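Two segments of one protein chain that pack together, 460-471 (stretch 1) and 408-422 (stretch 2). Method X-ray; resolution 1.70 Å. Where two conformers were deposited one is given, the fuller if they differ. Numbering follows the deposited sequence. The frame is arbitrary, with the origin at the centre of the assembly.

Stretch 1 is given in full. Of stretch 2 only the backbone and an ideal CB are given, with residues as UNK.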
# COMPACT_ATOMS: atom_id res chain seq x y z
N ALA A 460 -0.85 -3.99 25.60
CA ALA A 460 0.17 -4.69 24.83
C ALA A 460 -0.33 -4.89 23.40
O ALA A 460 -1.52 -5.08 23.14
CB ALA A 460 0.48 -6.06 25.45
N PHE A 461 0.60 -4.89 22.46
CA PHE A 461 0.25 -5.15 21.08
C PHE A 461 -0.31 -6.56 20.99
O PHE A 461 0.17 -7.46 21.67
CB PHE A 461 1.48 -5.12 20.20
CG PHE A 461 2.11 -3.77 20.05
CD1 PHE A 461 1.34 -2.63 19.89
CD2 PHE A 461 3.51 -3.65 20.05
CE1 PHE A 461 1.94 -1.37 19.71
CE2 PHE A 461 4.09 -2.40 19.88
CZ PHE A 461 3.30 -1.28 19.70
N CYS A 462 -1.37 -6.73 20.22
CA CYS A 462 -2.01 -8.03 20.07
C CYS A 462 -2.67 -8.09 18.69
O CYS A 462 -2.81 -7.07 18.00
CB CYS A 462 -3.07 -8.20 21.17
SG CYS A 462 -4.46 -7.09 21.10
N PRO A 463 -3.04 -9.30 18.24
CA PRO A 463 -3.82 -9.36 17.02
C PRO A 463 -5.22 -8.74 17.17
O PRO A 463 -5.80 -8.65 18.25
CB PRO A 463 -3.96 -10.88 16.75
CG PRO A 463 -2.94 -11.53 17.63
CD PRO A 463 -2.77 -10.64 18.80
N ASN A 464 -5.75 -8.28 16.05
CA ASN A 464 -7.13 -7.87 15.97
C ASN A 464 -7.48 -6.74 16.94
O ASN A 464 -8.55 -6.74 17.59
CB ASN A 464 -8.05 -9.07 16.18
CG ASN A 464 -7.88 -10.16 15.11
OD1 ASN A 464 -7.59 -9.89 13.94
ND2 ASN A 464 -8.09 -11.41 15.53
N SER A 465 -6.59 -5.78 17.06
CA SER A 465 -6.82 -4.60 17.91
C SER A 465 -7.65 -3.55 17.19
O SER A 465 -7.42 -3.30 16.01
CB SER A 465 -5.46 -3.98 18.29
OG SER A 465 -5.61 -2.74 18.99
N LYS A 466 -8.51 -2.88 17.95
CA LYS A 466 -9.20 -1.68 17.47
C LYS A 466 -8.25 -0.64 16.89
O LYS A 466 -8.63 0.11 16.02
CB LYS A 466 -10.05 -1.03 18.59
CG LYS A 466 -9.27 -0.32 19.68
CD LYS A 466 -10.18 0.01 20.89
CE LYS A 466 -9.44 0.87 21.91
NZ LYS A 466 -10.25 1.16 23.17
N TYR A 467 -7.02 -0.60 17.37
CA TYR A 467 -6.07 0.39 16.89
C TYR A 467 -5.58 0.16 15.45
O TYR A 467 -4.94 1.04 14.86
CB TYR A 467 -4.89 0.52 17.86
CG TYR A 467 -5.28 1.13 19.18
CD1 TYR A 467 -5.50 2.50 19.29
CD2 TYR A 467 -5.41 0.34 20.35
CE1 TYR A 467 -5.87 3.08 20.50
CE2 TYR A 467 -5.78 0.92 21.56
CZ TYR A 467 -6.01 2.29 21.62
OH TYR A 467 -6.32 2.89 22.81
N TYR A 468 -5.86 -1.02 14.89
CA TYR A 468 -5.45 -1.33 13.53
C TYR A 468 -6.41 -0.83 12.46
O TYR A 468 -6.02 -0.74 11.33
CB TYR A 468 -5.27 -2.84 13.35
CG TYR A 468 -4.23 -3.51 14.22
CD1 TYR A 468 -3.08 -2.82 14.65
CD2 TYR A 468 -4.30 -4.88 14.48
CE1 TYR A 468 -2.13 -3.46 15.44
CE2 TYR A 468 -3.35 -5.53 15.31
CZ TYR A 468 -2.23 -4.82 15.74
OH TYR A 468 -1.25 -5.42 16.53
N LEU A 469 -7.68 -0.60 12.79
CA LEU A 469 -8.65 -0.36 11.70
C LEU A 469 -8.91 1.08 11.33
O LEU A 469 -9.01 1.96 12.22
CB LEU A 469 -9.99 -1.02 12.03
CG LEU A 469 -10.00 -2.51 12.32
CD1 LEU A 469 -11.50 -2.96 12.55
CD2 LEU A 469 -9.35 -3.26 11.20
N TYR A 470 -9.06 1.32 10.03
CA TYR A 470 -9.62 2.61 9.58
C TYR A 470 -11.11 2.61 9.98
O TYR A 470 -11.72 1.54 10.18
CB TYR A 470 -9.49 2.79 8.08
CG TYR A 470 -8.08 3.12 7.57
CD1 TYR A 470 -7.02 2.24 7.74
CD2 TYR A 470 -7.86 4.26 6.81
CE1 TYR A 470 -5.71 2.51 7.18
CE2 TYR A 470 -6.61 4.55 6.28
CZ TYR A 470 -5.54 3.68 6.48
OH TYR A 470 -4.31 4.01 5.90
N ARG A 471 -11.63 3.80 10.20
CA ARG A 471 -12.99 4.01 10.73
C ARG A 471 -13.89 4.83 9.82
O ARG A 471 -13.52 5.84 9.25
CB ARG A 471 -12.88 4.72 12.08
CG ARG A 471 -12.05 3.92 13.08
CD ARG A 471 -12.02 4.57 14.45
NE ARG A 471 -13.34 4.58 15.08
CZ ARG A 471 -13.58 4.99 16.32
NH1 ARG A 471 -12.60 5.45 17.10
NH2 ARG A 471 -14.84 4.93 16.80
N UNK A 408 2.36 -2.92 5.41
CA UNK A 408 2.60 -3.52 6.74
C UNK A 408 1.31 -3.75 7.53
O UNK A 408 1.06 -4.85 8.02
CB UNK A 408 3.53 -2.62 7.55
N UNK A 409 0.47 -2.72 7.65
CA UNK A 409 -0.80 -2.86 8.40
C UNK A 409 -1.74 -3.81 7.70
O UNK A 409 -2.50 -4.53 8.34
CB UNK A 409 -1.48 -1.50 8.58
N UNK A 410 -1.73 -3.80 6.36
CA UNK A 410 -2.66 -4.64 5.59
C UNK A 410 -2.39 -6.11 5.85
O UNK A 410 -3.30 -6.89 6.07
CB UNK A 410 -2.55 -4.34 4.09
N UNK A 411 -1.13 -6.44 5.98
CA UNK A 411 -0.71 -7.81 6.32
C UNK A 411 -1.02 -8.17 7.76
O UNK A 411 -1.48 -9.27 8.02
CB UNK A 411 0.79 -7.98 6.07
N UNK A 412 -0.78 -7.23 8.70
CA UNK A 412 -1.12 -7.43 10.12
C UNK A 412 -2.62 -7.77 10.29
O UNK A 412 -3.01 -8.72 11.01
CB UNK A 412 -0.77 -6.18 10.93
N UNK A 413 -3.44 -7.01 9.61
CA UNK A 413 -4.91 -7.21 9.62
C UNK A 413 -5.27 -8.56 8.97
O UNK A 413 -5.86 -9.42 9.62
CB UNK A 413 -5.61 -6.07 8.88
N UNK A 414 -4.91 -8.76 7.71
CA UNK A 414 -5.41 -9.96 7.00
C UNK A 414 -4.87 -11.27 7.57
O UNK A 414 -5.54 -12.29 7.53
CB UNK A 414 -5.04 -9.88 5.52
N UNK A 415 -3.67 -11.25 8.13
CA UNK A 415 -3.07 -12.47 8.69
C UNK A 415 -3.36 -12.68 10.19
O UNK A 415 -2.90 -13.66 10.79
CB UNK A 415 -1.56 -12.43 8.47
N UNK A 416 -4.06 -11.72 10.81
CA UNK A 416 -4.34 -11.74 12.26
C UNK A 416 -3.04 -11.83 13.05
O UNK A 416 -2.91 -12.59 14.02
CB UNK A 416 -5.25 -12.91 12.62
N UNK A 417 -2.06 -11.03 12.64
CA UNK A 417 -0.79 -11.01 13.31
C UNK A 417 -0.74 -9.87 14.29
O UNK A 417 -1.66 -9.05 14.34
CB UNK A 417 0.36 -10.91 12.30
N UNK A 418 0.31 -9.85 15.11
CA UNK A 418 0.53 -8.71 15.98
C UNK A 418 1.72 -7.89 15.53
O UNK A 418 2.69 -8.39 14.97
CB UNK A 418 0.73 -9.17 17.42
N UNK A 419 1.62 -6.58 15.73
CA UNK A 419 2.76 -5.67 15.63
C UNK A 419 3.80 -6.11 16.64
O UNK A 419 3.45 -6.46 17.76
CB UNK A 419 2.34 -4.22 15.87
N UNK A 420 5.07 -6.09 16.26
CA UNK A 420 6.16 -6.48 17.17
C UNK A 420 7.22 -5.37 17.10
O UNK A 420 7.66 -4.98 16.00
CB UNK A 420 6.75 -7.84 16.80
N UNK A 421 7.60 -4.86 18.26
CA UNK A 421 8.58 -3.77 18.37
C UNK A 421 9.45 -3.91 19.60
O UNK A 421 8.99 -3.73 20.74
CB UNK A 421 7.87 -2.42 18.40
N UNK A 422 10.73 -4.17 19.37
CA UNK A 422 11.69 -4.27 20.44
C UNK A 422 12.57 -3.04 20.57
O UNK A 422 12.88 -2.37 19.60
CB UNK A 422 12.56 -5.51 20.23

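Position 408 lies in a helix and has nothing of stretch 1 within reach, so the contact sets no preference; it is Ser408. At 409 CA-to-CB points sideways, with the backbone O of Tyr468 5.4 Å from the ideal CB. A long aliphatic chain could bridge that gap, and Leu409 does: CD1 lies 3.8 Å from Tyr468 CB, and CD2 meets the edge of the Tyr470 ring, 3.9 Å from CE1.

Positions 410 and 411 turn from stretch 1 or lie beyond its reach, leaving many residues possible; they are Ile410 and Asp411.

At 412 the bond points toward the Tyr468 ring, whose CE2 is 5.1 Å from the ideal CB. A branched or longer apolar side chain could carry a methyl to the ring. Ile412 lays CG2 over the ring face, 3.8 Å from the centroid of Tyr468, a CH-pi contact.

Position 413 points sideways, with Leu469 CD2 5.2 Å from its ideal CB; leucine, isoleucine or methionine could extend there. Ile413 brings CD1 to 3.9 Å from Leu469 CD2. Its backbone O also joins Asn464 OD1 through a water.

At 414 the bond points away and at 415 sideways, with nothing of stretch 1 within 5.5 Å of either ideal CB, so many residues would do. Arg414 forms a salt bridge with Asp411, NE to OD1 at 2.9 Å; 415 is Asn415.

Position 416 has positive phi (56°) in a Schellman motif, which favours glycine or asparagine but does not exclude others. Asn464 OD1 is 4.0 Å from the ideal CB, so a side chain with an amide is plausible. Gln416 accepts a nearly straight hydrogen bond at OE1 from Asn464 ND2, 2.9 Å away.

At 417 the bond points away, so the side chain is little constrained. Gln417 OE1 accepts from Asn415 ND2 at 3.2 Å; its backbone O takes a 3.5 Å CA-H...O contact from Pro463 CA and shares a water with Asn464 N.

The ideal CB at 418 is 3.8 Å from Cys462 C, leaving room for something small, such as serine, threonine or valine. Thr418 packs CB 4.0 Å from Pro463 CD, while Thr418 OG1 donates to Val419 O at 3.1 Å.

Position 419 points between Phe461 and Tyr468, inviting a small branched apolar group. Val419 uses both methyls: CG1 covers one face of the Phe461 ring, and CG2 lies 3.7 Å from Tyr468 CE1. Its N donates to Tyr468 OH at 3.2 Å.

Position 420 points away; it is Val420. At 421 CB faces Phe461, so an aliphatic stem fits; Arg421 CD lies 4.0 Å from Phe461 CE2. Out of reach, 422 is Asn422.

Stretch 2, residues 408-422: SLIDIIRNQQTVVRN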
# COMPACT_ATOMS: atom_id res chain seq x y z
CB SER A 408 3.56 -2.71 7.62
OG SER A 408 4.83 -2.49 7.00
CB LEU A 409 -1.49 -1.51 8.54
CG LEU A 409 -2.84 -1.47 9.29
CD1 LEU A 409 -2.67 -1.80 10.81
CD2 LEU A 409 -3.50 -0.06 9.10
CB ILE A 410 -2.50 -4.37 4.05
CG1 ILE A 410 -2.78 -2.88 3.74
CG2 ILE A 410 -3.30 -5.40 3.24
CD1 ILE A 410 -4.10 -2.34 4.22
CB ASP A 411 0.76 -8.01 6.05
CG ASP A 411 1.08 -8.12 4.57
OD1 ASP A 411 0.17 -8.25 3.69
OD2 ASP A 411 2.29 -8.07 4.25
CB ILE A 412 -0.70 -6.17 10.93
CG1 ILE A 412 0.84 -6.23 11.12
CG2 ILE A 412 -1.40 -6.10 12.33
CD1 ILE A 412 1.49 -4.94 11.59
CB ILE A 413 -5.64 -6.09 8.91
CG1 ILE A 413 -5.60 -4.77 9.72
CG2 ILE A 413 -7.10 -6.42 8.72
CD1 ILE A 413 -6.14 -3.50 8.97
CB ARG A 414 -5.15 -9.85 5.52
CG ARG A 414 -3.69 -10.09 5.11
CD ARG A 414 -3.45 -9.80 3.65
NE ARG A 414 -2.04 -10.04 3.35
CZ ARG A 414 -1.53 -11.24 3.05
NH1 ARG A 414 -2.29 -12.29 2.91
NH2 ARG A 414 -0.21 -11.36 2.88
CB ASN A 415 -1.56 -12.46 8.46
CG ASN A 415 -1.18 -12.43 6.99
OD1 ASN A 415 -1.90 -12.91 6.14
ND2 ASN A 415 0.02 -11.91 6.71
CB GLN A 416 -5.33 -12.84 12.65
CG GLN A 416 -6.69 -12.65 12.00
CD GLN A 416 -7.70 -13.65 12.50
OE1 GLN A 416 -8.05 -13.67 13.71
NE2 GLN A 416 -8.15 -14.50 11.60
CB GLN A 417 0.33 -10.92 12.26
CG GLN A 417 0.59 -12.25 11.56
CD GLN A 417 1.70 -12.10 10.56
OE1 GLN A 417 1.54 -11.44 9.53
NE2 GLN A 417 2.86 -12.69 10.87
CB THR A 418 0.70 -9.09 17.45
OG1 THR A 418 0.70 -7.89 18.25
CG2 THR A 418 1.99 -9.94 17.68
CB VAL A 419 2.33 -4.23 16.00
CG1 VAL A 419 3.57 -3.31 16.30
CG2 VAL A 419 1.48 -3.67 14.90
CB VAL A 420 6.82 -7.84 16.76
CG1 VAL A 420 8.02 -8.16 17.68
CG2 VAL A 420 5.79 -8.97 16.83
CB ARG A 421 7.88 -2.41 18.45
CG ARG A 421 7.11 -2.05 17.15
CD ARG A 421 6.53 -0.70 17.22
NE ARG A 421 5.77 -0.37 16.01
CZ ARG A 421 5.05 0.74 15.88
NH1 ARG A 421 4.97 1.58 16.91
NH2 ARG A 421 4.39 1.00 14.76
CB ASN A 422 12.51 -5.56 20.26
CG ASN A 422 11.65 -6.79 20.46
OD1 ASN A 422 10.95 -6.89 21.47
ND2 ASN A 422 11.63 -7.68 19.47
O HOH W 1 -4.23 -8.56 13.57
O HOH W 2 -7.79 -8.88 11.45
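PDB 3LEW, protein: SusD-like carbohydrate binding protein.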